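Local coordinates for uncharacterized protein (Bacteroides eggerthii DSM 20697, PDB 4ECO), which is of unknown function but folds as a leucine-rich repeat protein and probably serves in protein binding, at residues A[127-132]-A[210-215]; A[252-257]-A[266-271]; A[330-335]-A[347-352]. All coordinates share one frame; numbering follows the deposited sequence.

Interaction 1 (A[127-132]-A[210-215])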
loop_
_atom_site.group_PDB
_atom_site.type_symbol
_atom_site.label_atom_id
_atom_site.label_comp_id
_atom_site.label_asym_id
_atom_site.label_seq_id
_atom_site.Cartn_x
_atom_site.Cartn_y
_atom_site.Cartn_z
ATOM N N LYS A 127 9.137 16.933 14.118
ATOM C CA LYS A 127 9.434 16.416 12.765
ATOM C C LYS A 127 8.210 15.689 12.178
ATOM O O LYS A 127 8.231 15.296 11.001
ATOM C CB LYS A 127 10.656 15.470 12.766
ATOM C CG LYS A 127 11.987 16.054 13.273
ATOM C CD LYS A 127 12.564 17.163 12.384
ATOM C CE LYS A 127 13.981 17.560 12.791
ATOM N NZ LYS A 127 15.010 16.530 12.435
ATOM N N GLY A 128 7.156 15.550 12.997
ATOM C CA GLY A 128 5.907 14.907 12.611
ATOM C C GLY A 128 4.715 15.837 12.712
ATOM O O GLY A 128 4.770 16.986 12.252
ATOM N N ILE A 129 3.618 15.327 13.296
ATOM C CA ILE A 129 2.388 16.084 13.493
ATOM C C ILE A 129 2.672 17.067 14.638
ATOM O O ILE A 129 2.935 16.682 15.786
ATOM C CB ILE A 129 1.150 15.170 13.714
ATOM C CG1 ILE A 129 0.831 14.382 12.443
ATOM C CG2 ILE A 129 -0.061 15.977 14.105
ATOM C CD1 ILE A 129 0.156 13.015 12.675
ATOM N N SER A 130 2.716 18.344 14.277
ATOM C CA SER A 130 3.027 19.433 15.195
ATOM C C SER A 130 2.109 20.611 14.973
ATOM O O SER A 130 1.644 20.851 13.857
ATOM C CB SER A 130 4.479 19.865 15.024
ATOM O OG SER A 130 4.862 19.960 13.659
ATOM N N ALA A 131 1.839 21.342 16.054
ATOM C CA ALA A 131 1.054 22.566 15.989
ATOM C C ALA A 131 1.786 23.602 15.131
ATOM O O ALA A 131 3.011 23.756 15.233
ATOM C CB ALA A 131 0.804 23.104 17.387
ATOM N N ASN A 132 1.030 24.239 14.223
ATOM C CA ASN A 132 1.478 25.274 13.304
ATOM C C ASN A 132 2.607 24.735 12.357
ATOM O O ASN A 132 3.609 25.428 12.097
ATOM C CB ASN A 132 1.936 26.514 14.100
ATOM C CG ASN A 132 1.809 27.796 13.357
ATOM O OD1 ASN A 132 2.808 28.442 13.033
ATOM N ND2 ASN A 132 0.576 28.177 13.060
ATOM N N GLN A 210 -5.727 17.954 14.747
ATOM C CA GLN A 210 -5.493 16.505 14.658
ATOM C C GLN A 210 -5.827 15.805 15.993
ATOM O O GLN A 210 -5.340 16.216 17.059
ATOM C CB GLN A 210 -4.041 16.202 14.250
ATOM C CG GLN A 210 -3.549 17.030 13.059
ATOM C CD GLN A 210 -3.000 16.204 11.941
ATOM O OE1 GLN A 210 -2.831 14.981 12.049
ATOM N NE2 GLN A 210 -2.713 16.865 10.830
ATOM N N PHE A 211 -6.683 14.761 15.928
ATOM C CA PHE A 211 -7.048 13.980 17.101
ATOM C C PHE A 211 -6.826 12.504 16.793
ATOM O O PHE A 211 -7.557 11.918 16.006
ATOM C CB PHE A 211 -8.489 14.281 17.540
ATOM C CG PHE A 211 -8.959 13.650 18.832
ATOM C CD1 PHE A 211 -8.049 13.214 19.791
ATOM C CD2 PHE A 211 -10.314 13.535 19.113
ATOM C CE1 PHE A 211 -8.489 12.618 20.978
ATOM C CE2 PHE A 211 -10.752 12.952 20.309
ATOM C CZ PHE A 211 -9.834 12.515 21.243
ATOM N N TYR A 212 -5.792 11.914 17.402
ATOM C CA TYR A 212 -5.400 10.513 17.211
ATOM C C TYR A 212 -5.547 9.697 18.472
ATOM O O TYR A 212 -5.256 10.171 19.580
ATOM C CB TYR A 212 -3.930 10.428 16.753
ATOM C CG TYR A 212 -3.686 10.543 15.261
ATOM C CD1 TYR A 212 -4.109 11.661 14.548
ATOM C CD2 TYR A 212 -2.913 9.600 14.587
ATOM C CE1 TYR A 212 -3.861 11.783 13.178
ATOM C CE2 TYR A 212 -2.650 9.714 13.222
ATOM C CZ TYR A 212 -3.127 10.807 12.520
ATOM O OH TYR A 212 -2.862 10.931 11.177
HETATM N N MSE A 213 -5.995 8.466 18.303
HETATM C CA MSE A 213 -6.060 7.497 19.381
HETATM C C MSE A 213 -5.909 6.125 18.781
HETATM O O MSE A 213 -6.278 5.898 17.617
HETATM C CB MSE A 213 -7.307 7.622 20.282
HETATM C CG MSE A 213 -8.646 7.249 19.659
HETATM SE SE MSE A 213 -10.068 8.299 20.556
HETATM C CE MSE A 213 -10.194 9.690 19.153
ATOM N N GLY A 214 -5.302 5.237 19.558
ATOM C CA GLY A 214 -5.100 3.871 19.111
ATOM C C GLY A 214 -4.524 2.948 20.144
ATOM O O GLY A 214 -3.880 3.392 21.096
ATOM N N ASN A 215 -4.774 1.646 19.952
ATOM C CA ASN A 215 -4.298 0.495 20.736
ATOM C C ASN A 215 -4.790 0.598 22.197
ATOM O O ASN A 215 -4.091 0.200 23.123
ATOM C CB ASN A 215 -2.778 0.386 20.628
ATOM C CG ASN A 215 -2.273 0.648 19.227
ATOM O OD1 ASN A 215 -2.494 -0.134 18.311
ATOM N ND2 ASN A 215 -1.687 1.812 19.003
#

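Interaction 2 (A[252-257]-A[266-271])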
loop_
_atom_site.group_PDB
_atom_site.type_symbol
_atom_site.label_atom_id
_atom_site.label_comp_id
_atom_site.label_asym_id
_atom_site.label_seq_id
_atom_site.Cartn_x
_atom_site.Cartn_y
_atom_site.Cartn_z
ATOM N N THR A 252 -9.488 18.250 11.161
ATOM C CA THR A 252 -9.429 17.639 9.824
ATOM C C THR A 252 -8.865 16.221 9.826
ATOM O O THR A 252 -9.151 15.453 8.910
ATOM C CB THR A 252 -8.555 18.499 8.869
ATOM O OG1 THR A 252 -7.186 18.544 9.303
ATOM C CG2 THR A 252 -9.093 19.902 8.689
ATOM N N ASP A 253 -8.025 15.883 10.811
ATOM C CA ASP A 253 -7.402 14.556 10.860
ATOM C C ASP A 253 -7.743 13.837 12.146
ATOM O O ASP A 253 -7.337 14.277 13.214
ATOM C CB ASP A 253 -5.881 14.664 10.703
ATOM C CG ASP A 253 -5.420 15.185 9.361
ATOM O OD1 ASP A 253 -5.693 16.366 9.057
ATOM O OD2 ASP A 253 -4.737 14.438 8.644
ATOM N N VAL A 254 -8.521 12.744 12.042
ATOM C CA VAL A 254 -8.944 11.936 13.192
ATOM C C VAL A 254 -8.569 10.474 12.953
ATOM O O VAL A 254 -8.782 9.945 11.859
ATOM C CB VAL A 254 -10.449 12.096 13.516
ATOM C CG1 VAL A 254 -10.865 11.162 14.632
ATOM C CG2 VAL A 254 -10.785 13.539 13.888
ATOM N N GLU A 255 -8.000 9.827 13.987
ATOM C CA GLU A 255 -7.627 8.412 13.948
ATOM C C GLU A 255 -8.118 7.689 15.212
ATOM O O GLU A 255 -7.894 8.164 16.333
ATOM C CB GLU A 255 -6.121 8.251 13.783
ATOM C CG GLU A 255 -5.666 6.813 13.965
ATOM C CD GLU A 255 -4.218 6.512 13.648
ATOM O OE1 GLU A 255 -3.852 6.535 12.454
ATOM O OE2 GLU A 255 -3.457 6.209 14.590
ATOM N N VAL A 256 -8.833 6.567 15.006
ATOM C CA VAL A 256 -9.321 5.625 16.029
ATOM C C VAL A 256 -8.850 4.256 15.539
ATOM O O VAL A 256 -9.551 3.578 14.791
ATOM C CB VAL A 256 -10.842 5.705 16.295
ATOM C CG1 VAL A 256 -11.182 5.002 17.602
ATOM C CG2 VAL A 256 -11.333 7.149 16.322
ATOM N N TYR A 257 -7.608 3.912 15.862
ATOM C CA TYR A 257 -6.927 2.749 15.301
ATOM C C TYR A 257 -6.691 1.654 16.309
ATOM O O TYR A 257 -6.219 1.912 17.411
ATOM C CB TYR A 257 -5.567 3.224 14.737
ATOM C CG TYR A 257 -4.618 2.145 14.270
ATOM C CD1 TYR A 257 -4.640 1.693 12.955
ATOM C CD2 TYR A 257 -3.609 1.667 15.105
ATOM C CE1 TYR A 257 -3.722 0.747 12.501
ATOM C CE2 TYR A 257 -2.705 0.699 14.671
ATOM C CZ TYR A 257 -2.752 0.255 13.361
ATOM O OH TYR A 257 -1.843 -0.677 12.910
ATOM N N PRO A 266 -16.991 5.349 17.405
ATOM C CA PRO A 266 -17.516 6.397 18.308
ATOM C C PRO A 266 -18.378 7.379 17.506
ATOM O O PRO A 266 -18.097 7.687 16.345
ATOM C CB PRO A 266 -16.259 7.036 18.920
ATOM C CG PRO A 266 -15.151 6.618 18.096
ATOM C CD PRO A 266 -15.516 5.349 17.376
ATOM N N THR A 267 -19.475 7.793 18.102
ATOM C CA THR A 267 -20.515 8.600 17.459
ATOM C C THR A 267 -20.131 10.071 17.214
ATOM O O THR A 267 -20.842 10.766 16.467
ATOM C CB THR A 267 -21.780 8.553 18.313
ATOM O OG1 THR A 267 -21.475 9.079 19.605
ATOM C CG2 THR A 267 -22.340 7.134 18.438
ATOM N N PHE A 268 -19.029 10.540 17.812
ATOM C CA PHE A 268 -18.623 11.939 17.677
ATOM C C PHE A 268 -18.118 12.228 16.262
ATOM O O PHE A 268 -18.137 13.391 15.839
ATOM C CB PHE A 268 -17.558 12.309 18.729
ATOM C CG PHE A 268 -16.136 11.929 18.409
ATOM C CD1 PHE A 268 -15.633 10.691 18.782
ATOM C CD2 PHE A 268 -15.290 12.821 17.755
ATOM C CE1 PHE A 268 -14.312 10.342 18.490
ATOM C CE2 PHE A 268 -13.976 12.469 17.443
ATOM C CZ PHE A 268 -13.492 11.235 17.819
ATOM N N LEU A 269 -17.635 11.176 15.553
ATOM C CA LEU A 269 -17.060 11.298 14.213
ATOM C C LEU A 269 -18.072 11.884 13.245
ATOM O O LEU A 269 -17.741 12.884 12.614
ATOM C CB LEU A 269 -16.543 9.952 13.700
ATOM C CG LEU A 269 -15.424 9.291 14.515
ATOM C CD1 LEU A 269 -15.287 7.832 14.157
ATOM C CD2 LEU A 269 -14.116 9.995 14.344
ATOM N N LYS A 270 -19.321 11.340 13.183
ATOM C CA LYS A 270 -20.354 11.854 12.261
ATOM C C LYS A 270 -20.843 13.271 12.661
ATOM O O LYS A 270 -21.380 13.998 11.810
ATOM C CB LYS A 270 -21.546 10.894 12.135
ATOM C CG LYS A 270 -22.279 10.587 13.419
ATOM C CD LYS A 270 -23.306 9.511 13.166
ATOM C CE LYS A 270 -24.144 9.217 14.375
ATOM N NZ LYS A 270 -25.058 8.082 14.110
ATOM N N ALA A 271 -20.604 13.668 13.917
ATOM C CA ALA A 271 -20.973 14.974 14.454
ATOM C C ALA A 271 -19.949 16.074 14.071
ATOM O O ALA A 271 -20.231 17.247 14.305
ATOM C CB ALA A 271 -21.108 14.896 15.975
#

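Interaction 3 (A[330-335]-A[347-352])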
loop_
_atom_site.group_PDB
_atom_site.type_symbol
_atom_site.label_atom_id
_atom_site.label_comp_id
_atom_site.label_asym_id
_atom_site.label_seq_id
_atom_site.Cartn_x
_atom_site.Cartn_y
_atom_site.Cartn_z
ATOM N N LYS A 330 -18.134 13.382 -2.357
ATOM C CA LYS A 330 -17.564 14.072 -3.523
ATOM C C LYS A 330 -16.098 14.394 -3.334
ATOM O O LYS A 330 -15.354 14.309 -4.295
ATOM C CB LYS A 330 -18.344 15.363 -3.836
ATOM C CG LYS A 330 -19.828 15.067 -4.054
ATOM C CD LYS A 330 -20.620 16.188 -4.694
ATOM C CE LYS A 330 -22.057 15.763 -4.911
ATOM N NZ LYS A 330 -22.748 15.455 -3.624
ATOM N N LYS A 331 -15.666 14.719 -2.112
ATOM C CA LYS A 331 -14.275 15.084 -1.877
ATOM C C LYS A 331 -13.353 13.853 -1.666
ATOM O O LYS A 331 -12.148 14.064 -1.493
ATOM C CB LYS A 331 -14.162 16.036 -0.667
ATOM C CG LYS A 331 -14.377 17.507 -0.987
ATOM C CD LYS A 331 -14.175 18.375 0.239
ATOM C CE LYS A 331 -13.261 19.541 -0.031
ATOM N NZ LYS A 331 -13.023 20.341 1.196
ATOM N N LEU A 332 -13.876 12.589 -1.735
ATOM C CA LEU A 332 -13.056 11.389 -1.499
ATOM C C LEU A 332 -11.932 11.220 -2.540
ATOM O O LEU A 332 -12.197 11.245 -3.740
ATOM C CB LEU A 332 -13.910 10.111 -1.460
ATOM C CG LEU A 332 -13.189 8.785 -1.118
ATOM C CD1 LEU A 332 -12.576 8.813 0.289
ATOM C CD2 LEU A 332 -14.131 7.622 -1.262
ATOM N N GLY A 333 -10.705 11.009 -2.065
ATOM C CA GLY A 333 -9.545 10.837 -2.934
ATOM C C GLY A 333 -8.667 9.639 -2.632
ATOM O O GLY A 333 -7.862 9.217 -3.478
HETATM N N MSE A 334 -8.788 9.084 -1.418
HETATM C CA MSE A 334 -7.975 7.924 -1.020
HETATM C C MSE A 334 -8.814 6.919 -0.253
HETATM O O MSE A 334 -9.492 7.274 0.723
HETATM C CB MSE A 334 -6.772 8.343 -0.181
HETATM C CG MSE A 334 -5.677 9.039 -0.974
HETATM SE SE MSE A 334 -4.229 9.682 0.180
HETATM C CE MSE A 334 -3.587 7.925 0.911
ATOM N N LEU A 335 -8.785 5.652 -0.725
ATOM C CA LEU A 335 -9.503 4.562 -0.074
ATOM C C LEU A 335 -8.646 3.320 -0.055
ATOM O O LEU A 335 -8.092 2.935 -1.106
ATOM C CB LEU A 335 -10.844 4.289 -0.771
ATOM C CG LEU A 335 -11.703 3.154 -0.230
ATOM C CD1 LEU A 335 -12.171 3.430 1.228
ATOM C CD2 LEU A 335 -12.868 2.904 -1.149
ATOM N N PRO A 347 -20.490 -1.991 -4.358
ATOM C CA PRO A 347 -21.281 -0.788 -4.693
ATOM C C PRO A 347 -20.350 0.278 -5.317
ATOM O O PRO A 347 -19.145 0.271 -5.026
ATOM C CB PRO A 347 -21.868 -0.361 -3.338
ATOM C CG PRO A 347 -21.702 -1.572 -2.432
ATOM C CD PRO A 347 -20.444 -2.214 -2.898
ATOM N N ALA A 348 -20.871 1.143 -6.221
ATOM C CA ALA A 348 -20.043 2.145 -6.921
ATOM C C ALA A 348 -20.178 3.566 -6.350
ATOM O O ALA A 348 -21.255 3.945 -5.896
ATOM C CB ALA A 348 -20.409 2.173 -8.396
ATOM N N PHE A 349 -19.085 4.357 -6.410
ATOM C CA PHE A 349 -19.069 5.772 -5.989
ATOM C C PHE A 349 -19.538 6.706 -7.131
ATOM O O PHE A 349 -20.192 7.733 -6.887
ATOM C CB PHE A 349 -17.651 6.199 -5.557
ATOM C CG PHE A 349 -17.095 5.530 -4.327
ATOM C CD1 PHE A 349 -17.302 6.078 -3.066
ATOM C CD2 PHE A 349 -16.345 4.365 -4.428
ATOM C CE1 PHE A 349 -16.795 5.451 -1.927
ATOM C CE2 PHE A 349 -15.850 3.734 -3.288
ATOM C CZ PHE A 349 -16.075 4.281 -2.046
ATOM N N GLY A 350 -19.129 6.349 -8.356
ATOM C CA GLY A 350 -19.368 7.107 -9.576
ATOM C C GLY A 350 -18.078 7.699 -10.106
ATOM O O GLY A 350 -17.121 7.877 -9.344
ATOM N N SER A 351 -18.042 7.999 -11.423
ATOM C CA SER A 351 -16.892 8.592 -12.134
ATOM C C SER A 351 -16.491 9.955 -11.553
ATOM O O SER A 351 -15.320 10.323 -11.607
ATOM C CB SER A 351 -17.212 8.785 -13.616
ATOM O OG SER A 351 -18.100 7.820 -14.153
ATOM N N GLU A 352 -17.486 10.708 -11.038
ATOM C CA GLU A 352 -17.376 12.046 -10.439
ATOM C C GLU A 352 -16.394 12.080 -9.250
ATOM O O GLU A 352 -15.733 13.108 -9.042
ATOM C CB GLU A 352 -18.740 12.555 -9.964
ATOM C CG GLU A 352 -19.769 12.679 -11.074
ATOM C CD GLU A 352 -20.189 11.378 -11.739
ATOM O OE1 GLU A 352 -20.182 10.315 -11.072
ATOM O OE2 GLU A 352 -20.498 11.420 -12.951
#

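Interaction 1 (A[127-132]-A[210-215])
The phenol ring of Tyr-212 is approached obliquely by Ile-129, whose CD1 lies 4.0 Å from CZ and equally near OH; Phe-124 meets the same ring in a T-shaped stack. The neighbouring flat group, the amide of Gln-210, is touched mostly at its oxygen: Ile-129 CG2 comes to 3.6 Å from OE1, with CG1 and CD1 gathered at the same atom. With CG1 beside the backbone N (chi1 -67°), CG2 is left anti to that nitrogen and also touches CG and CD of Gln-210, the two side chains crossing obliquely, while CG1 carries CD1 across to the tyrosine at about a right angle. Strand 210-214 pairs in parallel with 109-111, so loop 127-132 belongs to a long excursion between successive parallel strands of the leucine-rich repeat solenoid, folded back against strand 210-214. Gln-210 and Tyr-212 face it, whereas Phe-211 and selenomethionine Met-213 pack on the other side. With a glycine in place of Ile-129, the carbons shared by Tyr-212 and the Gln-210 amide are gone, and a gap would probably open between loop and strand. No hydrogen bond crosses; the Ile-129 carbons lie against the modelled amide oxygen, which finds no hydrogen-bond partner in 127-132.

Interaction 2 (A[252-257]-A[266-271])
Val-254 turns CG1 anti to its own nitrogen (chi1 175°), which sends that methyl out from the strand to Leu-269 CD2, 3.5 Å away. The leucine answers with CG anti to the carbonyl carbon (chi1 -61°); chi2 extends CD1, and the other methyl, CD2, meets the valine. Phe-268 starts differently: its CG lies between the backbone N and the carbonyl carbon (chi1 82°), and this swings a ring rooted to one side back toward the strand until CZ is 4.1 Å from Val-254 CG1. That methyl meets the ring obliquely. Leu-269 CG also lies over one face of the Phe-268 ring, near its rim. This is the leucine-rich repeat pattern, in which apolar residues two apart on a short parallel strand point inward and the returning chain supplies the other wall. Here that wall includes a type I beta turn from Pro-266 to Leu-269. Two residues on, Val-256 points the same way, its CG2 4.2 Å from Pro-266 CG; Leu-269 CD2 is 4.4 Å from the same methyl. Glu-255 points away and bonds through OE1 to His-115. Phe-268 also touches Trp-245 and Met-213, and Leu-269 reaches Ile-278 of the next strand.

Interaction 3 (A[330-335]-A[347-352])
Phe-349 reaches from the returning loop to Leu-332 and Leu-335, and its ring makes every approach within 4.5 Å from 347-352. CB points at segment 330-335 but serves as a stem: with CG anti to the carbonyl carbon (chi1 -66°), the ring is directed toward the two leucines. CG itself meets neither leucine closely. Contact begins one bond further out, where CD1 comes within 4.0 Å of Leu-332 CD2, and is nearest at CE1, 3.5 Å from that same methyl. On the other flank CE2 is 3.8 Å from Leu-335 CD2. The far atom, CZ, is shared, lying 3.6 Å from Leu-335 CD2 and 3.9 Å from Leu-332 CD2. Both methyls approach the ring obliquely. The leucines use matching conformations, with CG anti to the backbone N (chi1 -176° for Leu-332 and 179° for Leu-335) and a similar second torsion, and CD2 is the branch that touches in both. Their spacing of three follows the leucine-rich repeat pattern, one residue entering the strand and the other within it, with Phe-349 filling the opposite side of the coil. Phe-372 adds a T-shaped stack to the phenylalanine, Leu-326 of helix 323-326 touches it, and Ile-310 of the preceding strand touches both leucines. With no hydrogen bond or charge pair between the segments, the joint is purely hydrophobic: the two methyls meet the outer part of the buried ring and, with Phe-372 and Leu-326, probably limit its movement.

Interactions 1 and 2, with centres 13 Å apart, are joined by neighbouring parallel strands: Phe-211 N lies 2.8 Å from Asp-253 O and Met-213 N 2.8 Å from Glu-255 O, both probable hydrogen bonds. They use opposite faces of this strand pair, 127-132 packing on one and 266-271 on the other. Interaction 3 repeats the strand-to-return-loop arrangement of interaction 2 farther along the solenoid; their centres are 20 Å apart and their nearest atoms about 8 Å. From interaction 1 it is 26 Å between centres. The bound sodium ion, at Glu-117 and Ser-192, lies about 12 Å from the Tyr-212 side chain; Asn-215, ending segment 210-215, touches Ser-192 and makes a weak hydrogen bond to Glu-117.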